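Local coordinates for protein autoinducer 2 sensor kinase/phosphatase luxQ (PDB 3C38) that senses the quorum signal AI-2 through its complex with LuxP, switching from kinase to phosphatase activity in a two-component phosphorelay, with this chain covering the periplasmic sensor region, at residues V134-R140 against Y156-N162; Y102-E108 against T127-G131. One frame throughout, in Å; residues are numbered along the deposited sequence.

In the fold
Both contacts lie in the periplasmic region of LuxQ, of the Cache clan. Contact 1 lies inside a five-stranded antiparallel sheet with strand order 2-1-5-4-3; contact 2 sits beside its edge strand 123-127. Contact 2 comes first along the chain: it joins the start of helix 106-115 to the loop between strands 123-127 and 134-143. Contact 1 follows, pairing strand 134-143 with strand 153-160 near the centre of the chain. Their centres are about 12 Å apart. They touch directly: Val134 N probably bonds to Thr127 O, Ile136 packs on Ile104, and Val160 meets the Tyr102 ring. Contact 1 pairs two inner strands of the sheet, and contact 2 ties the loop leading into helix 106-115 to the turn beside it.

Contact 1: residues V134-R140 against Y156-N162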
loop_
_atom_site.group_PDB
_atom_site.type_symbol
_atom_site.label_atom_id
_atom_site.label_comp_id
_atom_site.label_asym_id
_atom_site.label_seq_id
_atom_site.Cartn_x
_atom_site.Cartn_y
_atom_site.Cartn_z
ATOM N N VAL A 134 10.708 -1.827 -5.667
ATOM C CA VAL A 134 9.738 -1.444 -4.657
ATOM C C VAL A 134 8.350 -2.000 -4.992
ATOM O O VAL A 134 7.863 -1.838 -6.116
ATOM C CB VAL A 134 9.661 0.095 -4.563
ATOM C CG1 VAL A 134 8.454 0.517 -3.761
ATOM C CG2 VAL A 134 10.939 0.629 -3.931
ATOM N N HIS A 135 7.727 -2.666 -4.023
ATOM C CA HIS A 135 6.385 -3.227 -4.202
ATOM C C HIS A 135 5.337 -2.221 -3.694
ATOM O O HIS A 135 5.417 -1.718 -2.569
ATOM C CB HIS A 135 6.294 -4.568 -3.476
ATOM C CG HIS A 135 7.163 -5.625 -4.082
ATOM N ND1 HIS A 135 6.704 -6.513 -5.033
ATOM C CD2 HIS A 135 8.490 -5.873 -3.949
ATOM C CE1 HIS A 135 7.707 -7.259 -5.459
ATOM N NE2 HIS A 135 8.803 -6.890 -4.817
ATOM N N ILE A 136 4.355 -1.925 -4.542
ATOM C CA ILE A 136 3.341 -0.933 -4.224
ATOM C C ILE A 136 1.926 -1.385 -4.519
ATOM O O ILE A 136 1.680 -2.044 -5.522
ATOM C CB ILE A 136 3.570 0.337 -5.051
ATOM C CG1 ILE A 136 5.040 0.735 -4.986
ATOM C CG2 ILE A 136 2.663 1.458 -4.560
ATOM C CD1 ILE A 136 5.394 1.896 -5.903
ATOM N N LEU A 137 0.999 -1.036 -3.629
ATOM C CA LEU A 137 -0.414 -1.345 -3.832
ATOM C C LEU A 137 -0.977 -0.004 -4.303
ATOM O O LEU A 137 -0.891 1.002 -3.594
ATOM C CB LEU A 137 -1.081 -1.770 -2.528
ATOM C CG LEU A 137 -0.703 -3.164 -2.022
ATOM C CD1 LEU A 137 -1.191 -3.356 -0.586
ATOM C CD2 LEU A 137 -1.317 -4.214 -2.946
ATOM N N MET A 138 -1.505 0.026 -5.521
ATOM C CA MET A 138 -2.038 1.263 -6.048
ATOM C C MET A 138 -3.487 1.150 -6.448
ATOM O O MET A 138 -3.977 0.066 -6.760
ATOM C CB MET A 138 -1.228 1.731 -7.250
ATOM C CG MET A 138 0.071 2.392 -6.888
ATOM S SD MET A 138 0.688 3.293 -8.291
ATOM C CE MET A 138 -0.503 4.578 -8.417
ATOM N N ARG A 139 -4.164 2.290 -6.440
ATOM C CA ARG A 139 -5.568 2.339 -6.805
ATOM C C ARG A 139 -5.881 3.687 -7.440
ATOM O O ARG A 139 -5.369 4.725 -7.016
ATOM C CB ARG A 139 -6.438 2.096 -5.572
ATOM C CG ARG A 139 -7.916 1.915 -5.872
ATOM C CD ARG A 139 -8.640 1.412 -4.640
ATOM N NE ARG A 139 -10.073 1.259 -4.878
ATOM C CZ ARG A 139 -10.929 2.274 -4.921
ATOM N NH1 ARG A 139 -10.494 3.516 -4.736
ATOM N NH2 ARG A 139 -12.214 2.042 -5.150
ATOM N N ARG A 140 -6.719 3.653 -8.474
ATOM C CA ARG A 140 -7.107 4.858 -9.210
ATOM C C ARG A 140 -8.575 5.240 -8.968
ATOM O O ARG A 140 -9.451 4.381 -8.903
ATOM C CB ARG A 140 -6.896 4.617 -10.713
ATOM C CG ARG A 140 -6.971 5.855 -11.571
ATOM C CD ARG A 140 -6.931 5.512 -13.060
ATOM N NE ARG A 140 -8.111 4.763 -13.464
ATOM C CZ ARG A 140 -8.583 4.720 -14.705
ATOM N NH1 ARG A 140 -7.975 5.388 -15.677
ATOM N NH2 ARG A 140 -9.677 4.014 -14.970
ATOM N N TYR A 156 -4.393 8.901 -8.070
ATOM C CA TYR A 156 -3.751 7.632 -7.790
ATOM C C TYR A 156 -3.180 7.705 -6.383
ATOM O O TYR A 156 -2.555 8.700 -6.011
ATOM C CB TYR A 156 -2.605 7.375 -8.781
ATOM C CG TYR A 156 -3.015 7.051 -10.205
ATOM C CD1 TYR A 156 -3.491 8.039 -11.071
ATOM C CD2 TYR A 156 -2.900 5.754 -10.693
ATOM C CE1 TYR A 156 -3.837 7.724 -12.401
ATOM C CE2 TYR A 156 -3.244 5.434 -12.000
ATOM C CZ TYR A 156 -3.709 6.416 -12.844
ATOM O OH TYR A 156 -4.045 6.060 -14.126
ATOM N N VAL A 157 -3.416 6.661 -5.599
ATOM C CA VAL A 157 -2.879 6.589 -4.247
ATOM C C VAL A 157 -2.139 5.268 -4.149
ATOM O O VAL A 157 -2.554 4.257 -4.734
ATOM C CB VAL A 157 -3.993 6.618 -3.153
ATOM C CG1 VAL A 157 -4.835 7.883 -3.301
ATOM C CG2 VAL A 157 -4.859 5.374 -3.242
ATOM N N GLY A 158 -1.033 5.271 -3.420
ATOM C CA GLY A 158 -0.280 4.043 -3.280
ATOM C C GLY A 158 0.247 3.820 -1.879
ATOM O O GLY A 158 0.422 4.779 -1.114
ATOM N N ILE A 159 0.469 2.547 -1.555
ATOM C CA ILE A 159 1.029 2.117 -0.279
ATOM C C ILE A 159 2.307 1.373 -0.626
ATOM O O ILE A 159 2.261 0.382 -1.353
ATOM C CB ILE A 159 0.142 1.101 0.444
ATOM C CG1 ILE A 159 -1.211 1.705 0.776
ATOM C CG2 ILE A 159 0.797 0.675 1.736
ATOM C CD1 ILE A 159 -2.195 0.655 1.289
ATOM N N VAL A 160 3.444 1.841 -0.121
ATOM C CA VAL A 160 4.706 1.162 -0.392
ATOM C C VAL A 160 4.916 0.096 0.673
ATOM O O VAL A 160 4.943 0.398 1.870
ATOM C CB VAL A 160 5.905 2.137 -0.362
ATOM C CG1 VAL A 160 7.215 1.345 -0.542
ATOM C CG2 VAL A 160 5.755 3.186 -1.456
ATOM N N LEU A 161 5.063 -1.151 0.235
ATOM C CA LEU A 161 5.248 -2.267 1.156
ATOM C C LEU A 161 6.657 -2.376 1.748
ATOM O O LEU A 161 6.811 -2.698 2.927
ATOM C CB LEU A 161 4.866 -3.576 0.463
ATOM C CG LEU A 161 3.419 -3.566 -0.046
ATOM C CD1 LEU A 161 3.106 -4.867 -0.747
ATOM C CD2 LEU A 161 2.447 -3.352 1.122
ATOM N N ASN A 162 7.676 -2.110 0.936
ATOM C CA ASN A 162 9.059 -2.190 1.404
ATOM C C ASN A 162 9.240 -1.318 2.634
ATOM O O ASN A 162 8.896 -0.135 2.618
ATOM C CB ASN A 162 10.035 -1.716 0.311
ATOM C CG ASN A 162 9.911 -2.536 -0.966
ATOM O OD1 ASN A 162 8.820 -2.656 -1.542
ATOM N ND2 ASN A 162 11.019 -3.119 -1.403
#
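Six hydrogen bonds join Val134-Arg140 to Tyr156-Asn162. Leu137 and Ile159 exchange two, and Arg139 and Val157 two more. Leu161 N then bonds to His135 O at 2.9 Å. Beyond the end of strand 153-160 a side chain takes over. Asn162 OD1 accepts His135 N at 2.7 Å, nearly straight at 167°, and Asn162 ND2 reaches Ser133 O. Arg139 forms a salt bridge with Asp45 and a hydrogen bond with Gln44, while His135 ND1 bonds Tyr231 of the second sheet.

The aromatic contact is at the other end. Arg140 CG lies over one face of the Tyr156 ring, 3.7 Å from its centroid, a CH-pi contact. With CG anti to the backbone N (chi1 -168°), the arginine chain runs alongside the ring, pointing the same way. Met138 CE approaches the ring edge, 3.5 Å from Tyr156 CD2.

Apolar branches fill the rest. Val134 CG1 meets Val160 CG1 at 3.5 Å. Leu137 CD1 lies 4.0 Å from Leu161 CD2, the two side chains crossing at about a right angle. Leu137 and Ile159 share a face packed against helix 22-47. This is the central antiparallel hairpin of a PAS-like sensor fold, as in Cache domains.

Contact 2: residues Y102-E108 against T127-G131; sequences YGIAQQE and TPSEG
The Glu108 carboxylate has Pro128 over one face, with Pro128 CD 3.5 Å from Glu108 OE1. At its edge, near the plane, lies a water that donates to Glu108 OE1. The second flat group is the peptide carbonyl of Tyr102. Ser129 OG donates to Tyr102 O at 2.6 Å, in the carbonyl plane and on a lone pair. Ser129 holds OG anti to its own backbone N (chi1 -171°), which carries the hydroxyl across to the other segment. The Tyr102 ring packs on Val160.

Thr127 OG1 lies beside the aliphatic part of Glu108, 3.3 Å from Glu108 CB. A bend at chi2 (-54°) folds the glutamate back, and the edge water joins the two residues. It also donates to Glu108 O and accepts from Thr127 OG1.

Here the loop of a beta hairpin, between strands 123-127 and 134-143, meets the N-terminal start of helix 106-115. Ala105 is the N-cap, and its O accepts Glu108 N at 2.7 Å. A second water accepts from Ala105 N and donates to Pro128 O, bridging the cap to the loop.

Ile104 CG1 meets Thr127 CG2 at 4.1 Å, the side chains crossing at about a right angle. Both also touch Ile136 of strand 134-143.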
loop_
_atom_site.group_PDB
_atom_site.type_symbol
_atom_site.label_atom_id
_atom_site.label_comp_id
_atom_site.label_asym_id
_atom_site.label_seq_id
_atom_site.Cartn_x
_atom_site.Cartn_y
_atom_site.Cartn_z
ATOM N N TYR A 102 10.989 7.663 -1.893
ATOM C CA TYR A 102 11.077 6.222 -2.052
ATOM C C TYR A 102 12.018 5.829 -3.181
ATOM O O TYR A 102 12.143 4.656 -3.510
ATOM C CB TYR A 102 9.692 5.622 -2.290
ATOM C CG TYR A 102 8.784 5.717 -1.093
ATOM C CD1 TYR A 102 7.825 6.726 -0.998
ATOM C CD2 TYR A 102 8.889 4.801 -0.047
ATOM C CE1 TYR A 102 6.991 6.821 0.102
ATOM C CE2 TYR A 102 8.060 4.882 1.067
ATOM C CZ TYR A 102 7.111 5.893 1.136
ATOM O OH TYR A 102 6.277 5.966 2.226
ATOM N N GLY A 103 12.682 6.815 -3.769
ATOM C CA GLY A 103 13.608 6.533 -4.849
ATOM C C GLY A 103 12.901 6.153 -6.132
ATOM O O GLY A 103 13.481 5.493 -6.998
ATOM N N ILE A 104 11.637 6.555 -6.241
ATOM C CA ILE A 104 10.841 6.286 -7.426
ATOM C C ILE A 104 11.048 7.461 -8.379
ATOM O O ILE A 104 10.843 8.615 -8.001
ATOM C CB ILE A 104 9.342 6.177 -7.087
ATOM C CG1 ILE A 104 9.121 5.078 -6.046
ATOM C CG2 ILE A 104 8.559 5.868 -8.342
ATOM C CD1 ILE A 104 7.676 4.905 -5.619
ATOM N N ALA A 105 11.468 7.166 -9.605
ATOM C CA ALA A 105 11.716 8.211 -10.591
ATOM C C ALA A 105 10.428 8.660 -11.252
ATOM O O ALA A 105 9.595 7.844 -11.636
ATOM C CB ALA A 105 12.688 7.710 -11.641
ATOM N N GLN A 106 10.277 9.970 -11.391
ATOM C CA GLN A 106 9.090 10.550 -12.002
ATOM C C GLN A 106 8.623 9.772 -13.245
ATOM O O GLN A 106 7.424 9.641 -13.488
ATOM C CB GLN A 106 9.381 12.005 -12.373
ATOM C CG GLN A 106 8.154 12.904 -12.473
ATOM C CD GLN A 106 7.448 13.091 -11.137
ATOM O OE1 GLN A 106 8.089 13.228 -10.094
ATOM N NE2 GLN A 106 6.122 13.117 -11.168
ATOM N N GLN A 107 9.567 9.240 -14.014
ATOM C CA GLN A 107 9.232 8.503 -15.231
ATOM C C GLN A 107 8.613 7.142 -14.955
ATOM O O GLN A 107 7.795 6.659 -15.736
ATOM C CB GLN A 107 10.475 8.319 -16.101
ATOM C CG GLN A 107 11.394 9.525 -16.128
ATOM C CD GLN A 107 12.207 9.662 -14.847
ATOM O OE1 GLN A 107 13.038 8.802 -14.529
ATOM N NE2 GLN A 107 11.971 10.745 -14.106
ATOM N N GLU A 108 9.016 6.508 -13.858
ATOM C CA GLU A 108 8.460 5.206 -13.498
ATOM C C GLU A 108 7.012 5.404 -13.063
ATOM O O GLU A 108 6.162 4.533 -13.251
ATOM C CB GLU A 108 9.267 4.572 -12.362
ATOM C CG GLU A 108 10.657 4.093 -12.769
ATOM C CD GLU A 108 10.626 3.160 -13.966
ATOM O OE1 GLU A 108 9.731 2.292 -14.021
ATOM O OE2 GLU A 108 11.502 3.290 -14.848
ATOM N N THR A 127 8.018 -1.312 -8.903
ATOM C CA THR A 127 8.754 -0.349 -9.695
ATOM C C THR A 127 10.219 -0.306 -9.299
ATOM O O THR A 127 10.567 -0.552 -8.143
ATOM C CB THR A 127 8.170 1.067 -9.524
ATOM O OG1 THR A 127 8.761 1.948 -10.482
ATOM C CG2 THR A 127 8.475 1.605 -8.142
ATOM N N PRO A 128 11.104 -0.015 -10.268
ATOM C CA PRO A 128 12.537 0.059 -9.972
ATOM C C PRO A 128 12.765 1.307 -9.143
ATOM O O PRO A 128 12.148 2.343 -9.387
ATOM C CB PRO A 128 13.170 0.174 -11.355
ATOM C CG PRO A 128 12.204 -0.580 -12.221
ATOM C CD PRO A 128 10.878 -0.072 -11.721
ATOM N N SER A 129 13.637 1.208 -8.154
ATOM C CA SER A 129 13.936 2.346 -7.302
ATOM C C SER A 129 15.428 2.593 -7.436
ATOM O O SER A 129 16.030 2.195 -8.431
ATOM C CB SER A 129 13.575 2.026 -5.853
ATOM O OG SER A 129 13.662 3.185 -5.041
ATOM N N GLU A 130 16.027 3.250 -6.450
ATOM C CA GLU A 130 17.460 3.504 -6.485
ATOM C C GLU A 130 18.143 2.255 -5.944
ATOM O O GLU A 130 19.295 2.279 -5.513
ATOM C CB GLU A 130 17.814 4.724 -5.631
ATOM C CG GLU A 130 17.410 4.604 -4.166
ATOM C CD GLU A 130 17.773 5.835 -3.356
ATOM O OE1 GLU A 130 17.293 6.937 -3.698
ATOM O OE2 GLU A 130 18.537 5.700 -2.377
ATOM N N GLY A 131 17.399 1.159 -5.968
ATOM C CA GLY A 131 17.917 -0.107 -5.496
ATOM C C GLY A 131 16.956 -1.224 -5.850
ATOM O O GLY A 131 16.420 -1.272 -6.959
HETATM O O HOH W 1 12.457 4.709 -10.134
HETATM O O HOH W 2 7.198 1.587 -13.067
#